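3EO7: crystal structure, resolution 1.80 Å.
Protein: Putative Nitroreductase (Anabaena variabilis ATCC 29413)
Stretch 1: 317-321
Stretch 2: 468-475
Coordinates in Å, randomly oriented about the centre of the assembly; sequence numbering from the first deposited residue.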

# COMPACT_ATOMS: atom_id res chain seq x y z
N PRO A 317 -5.37 -19.49 -12.48
CA PRO A 317 -4.94 -18.08 -12.38
C PRO A 317 -5.75 -17.12 -13.22
O PRO A 317 -6.34 -17.53 -14.22
CB PRO A 317 -3.51 -18.12 -12.93
CG PRO A 317 -3.54 -19.21 -13.94
CD PRO A 317 -4.52 -20.27 -13.40
N ILE A 318 -5.78 -15.86 -12.82
CA ILE A 318 -6.39 -14.81 -13.61
C ILE A 318 -5.50 -14.61 -14.84
O ILE A 318 -4.28 -14.53 -14.71
CB ILE A 318 -6.47 -13.47 -12.82
CG1 ILE A 318 -7.45 -13.59 -11.66
CG2 ILE A 318 -6.90 -12.32 -13.72
CD1 ILE A 318 -7.54 -12.35 -10.77
N TYR A 319 -6.11 -14.55 -16.02
CA TYR A 319 -5.37 -14.32 -17.27
C TYR A 319 -5.34 -12.83 -17.51
O TYR A 319 -6.39 -12.19 -17.62
CB TYR A 319 -6.02 -15.04 -18.44
CG TYR A 319 -5.30 -14.76 -19.74
CD1 TYR A 319 -3.95 -15.05 -19.89
CD2 TYR A 319 -5.98 -14.20 -20.81
CE1 TYR A 319 -3.29 -14.80 -21.10
CE2 TYR A 319 -5.34 -13.97 -22.01
CZ TYR A 319 -4.01 -14.25 -22.15
OH TYR A 319 -3.42 -13.99 -23.38
N TRP A 320 -4.13 -12.27 -17.57
CA TRP A 320 -3.94 -10.83 -17.74
C TRP A 320 -3.70 -10.34 -19.16
O TRP A 320 -3.32 -9.19 -19.35
CB TRP A 320 -2.80 -10.36 -16.84
CG TRP A 320 -3.12 -10.49 -15.37
CD1 TRP A 320 -2.67 -11.44 -14.50
CD2 TRP A 320 -3.97 -9.62 -14.63
NE1 TRP A 320 -3.18 -11.20 -13.23
CE2 TRP A 320 -3.98 -10.09 -13.29
CE3 TRP A 320 -4.70 -8.47 -14.95
CZ2 TRP A 320 -4.72 -9.46 -12.29
CZ3 TRP A 320 -5.41 -7.83 -13.93
CH2 TRP A 320 -5.39 -8.32 -12.62
N GLY A 321 -3.96 -11.19 -20.16
CA GLY A 321 -3.80 -10.83 -21.56
C GLY A 321 -2.39 -10.99 -22.06
O GLY A 321 -1.43 -11.14 -21.28
N ASN A 468 -7.78 -5.14 -5.29
CA ASN A 468 -8.54 -4.15 -6.05
C ASN A 468 -8.39 -4.38 -7.58
O ASN A 468 -9.37 -4.39 -8.30
CB ASN A 468 -8.14 -2.69 -5.71
CG ASN A 468 -8.84 -2.15 -4.47
OD1 ASN A 468 -9.65 -1.22 -4.57
ND2 ASN A 468 -8.55 -2.72 -3.30
N LEU A 469 -7.16 -4.58 -8.03
CA LEU A 469 -6.88 -4.80 -9.45
C LEU A 469 -7.51 -6.10 -9.93
O LEU A 469 -8.18 -6.13 -10.98
CB LEU A 469 -5.38 -4.76 -9.70
CG LEU A 469 -4.73 -3.36 -9.57
CD1 LEU A 469 -3.18 -3.47 -9.63
CD2 LEU A 469 -5.29 -2.39 -10.62
N ALA A 470 -7.37 -7.16 -9.15
CA ALA A 470 -8.01 -8.43 -9.51
C ALA A 470 -9.53 -8.29 -9.62
O ALA A 470 -10.14 -8.83 -10.55
CB ALA A 470 -7.62 -9.55 -8.54
N ALA A 471 -10.14 -7.57 -8.69
CA ALA A 471 -11.59 -7.38 -8.68
C ALA A 471 -12.01 -6.69 -9.96
O ALA A 471 -12.91 -7.13 -10.64
CB ALA A 471 -12.05 -6.55 -7.44
N ILE A 472 -11.35 -5.58 -10.28
CA ILE A 472 -11.67 -4.82 -11.49
C ILE A 472 -11.46 -5.65 -12.75
O ILE A 472 -12.30 -5.62 -13.65
CB ILE A 472 -10.88 -3.50 -11.55
CG1 ILE A 472 -11.25 -2.58 -10.37
CG2 ILE A 472 -11.05 -2.83 -12.96
CD1 ILE A 472 -12.75 -2.25 -10.23
N GLN A 473 -10.38 -6.42 -12.82
CA GLN A 473 -10.15 -7.31 -13.96
C GLN A 473 -11.28 -8.30 -14.17
O GLN A 473 -11.62 -8.61 -15.30
CB GLN A 473 -8.85 -8.08 -13.76
CG GLN A 473 -8.52 -9.15 -14.82
CD GLN A 473 -8.37 -8.63 -16.23
OE1 GLN A 473 -8.09 -7.45 -16.45
NE2 GLN A 473 -8.52 -9.53 -17.21
N LEU A 474 -11.87 -8.77 -13.07
CA LEU A 474 -12.99 -9.71 -13.09
C LEU A 474 -14.38 -9.04 -13.15
O LEU A 474 -15.38 -9.71 -12.94
CB LEU A 474 -12.91 -10.64 -11.88
CG LEU A 474 -11.66 -11.55 -11.81
CD1 LEU A 474 -11.80 -12.54 -10.67
CD2 LEU A 474 -11.42 -12.29 -13.10
N ASN A 475 -14.42 -7.73 -13.44
CA ASN A 475 -15.69 -6.99 -13.57
C ASN A 475 -16.50 -6.98 -12.29
O ASN A 475 -17.74 -6.96 -12.31
CB ASN A 475 -16.52 -7.58 -14.71
CG ASN A 475 -15.79 -7.54 -16.03
OD1 ASN A 475 -15.66 -8.56 -16.71
ND2 ASN A 475 -15.27 -6.39 -16.38

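Although Gln 473 carries a polar amide, its hydrocarbon stem packs against two apolar side chains of the other stretch. Its CB lies 3.5 Å from CZ3 of Trp 320, and its CG lies 3.7 Å from CG2 of Ile 318, so the methylene groups serve two apolar neighbours before the amide is reached. Glutamine suits such a place because its chain is long and aliphatic up to the terminal group. With chi1 at t and chi2 at p, it leaves the helix with its CA-to-CB bond pointing toward the other stretch.

The backbones differ in character. Residues 468-473 form the last part of a helix that begins earlier in the chain, held by bonds such as Gln 473 N to Leu 469 O at 2.9 Å and Ile 472 N to Asn 468 O at 3.0 Å. Leu 474 is the first residue to leave helical phi/psi, yet its N still bonds to Ala 470 O at 3.1 Å. Residues 317-321 adopt no regular helix or strand. The CA atoms of Ile 318 and Ala 470 are 7.8 Å apart, and those of Trp 320 and Gln 473 are 8.1 Å apart. These gaps are bridged by side chains, and no clear hydrogen bond crosses between the stretches.

Ile 318 points toward the helix and is buried. Its m, t conformation extends CD1 to 3.6 Å from the CB of Ala 470, where the small alanine side chain lets the isoleucine methyl come close to the helix. The same CD1 lies 4.3 Å from CD1 of Leu 474, a looser apolar contact. Leu 474 starts sideways, but the end of its side chain comes nearer to Ile 318. The branched isoleucine thus has its CD1 near Ala 470 and Leu 474 while its CG2 meets Gln 473.

Trp 320 also starts sideways, and its large indole reaches across to the helix. CH2 of Trp 320 lies 4.1 Å from CA of Ala 470. The ring edge, near its plane, meets the carbonyl of Leu 469, with CH2 of Trp 320 3.9 Å from O of Leu 469; that oxygen already accepts the helical bond from Gln 473 N. The breadth of the indole lets one residue touch the backbone of the helix and the stem of Gln 473 together.

The carbonyl O of Tyr 319 lies 3.4 Å from NE2 of Gln 473 as modelled, a pair whose character the geometry leaves open, while the end of the Tyr 319 side chain leads away. Altogether the contact buries 273 Å², counting both sides.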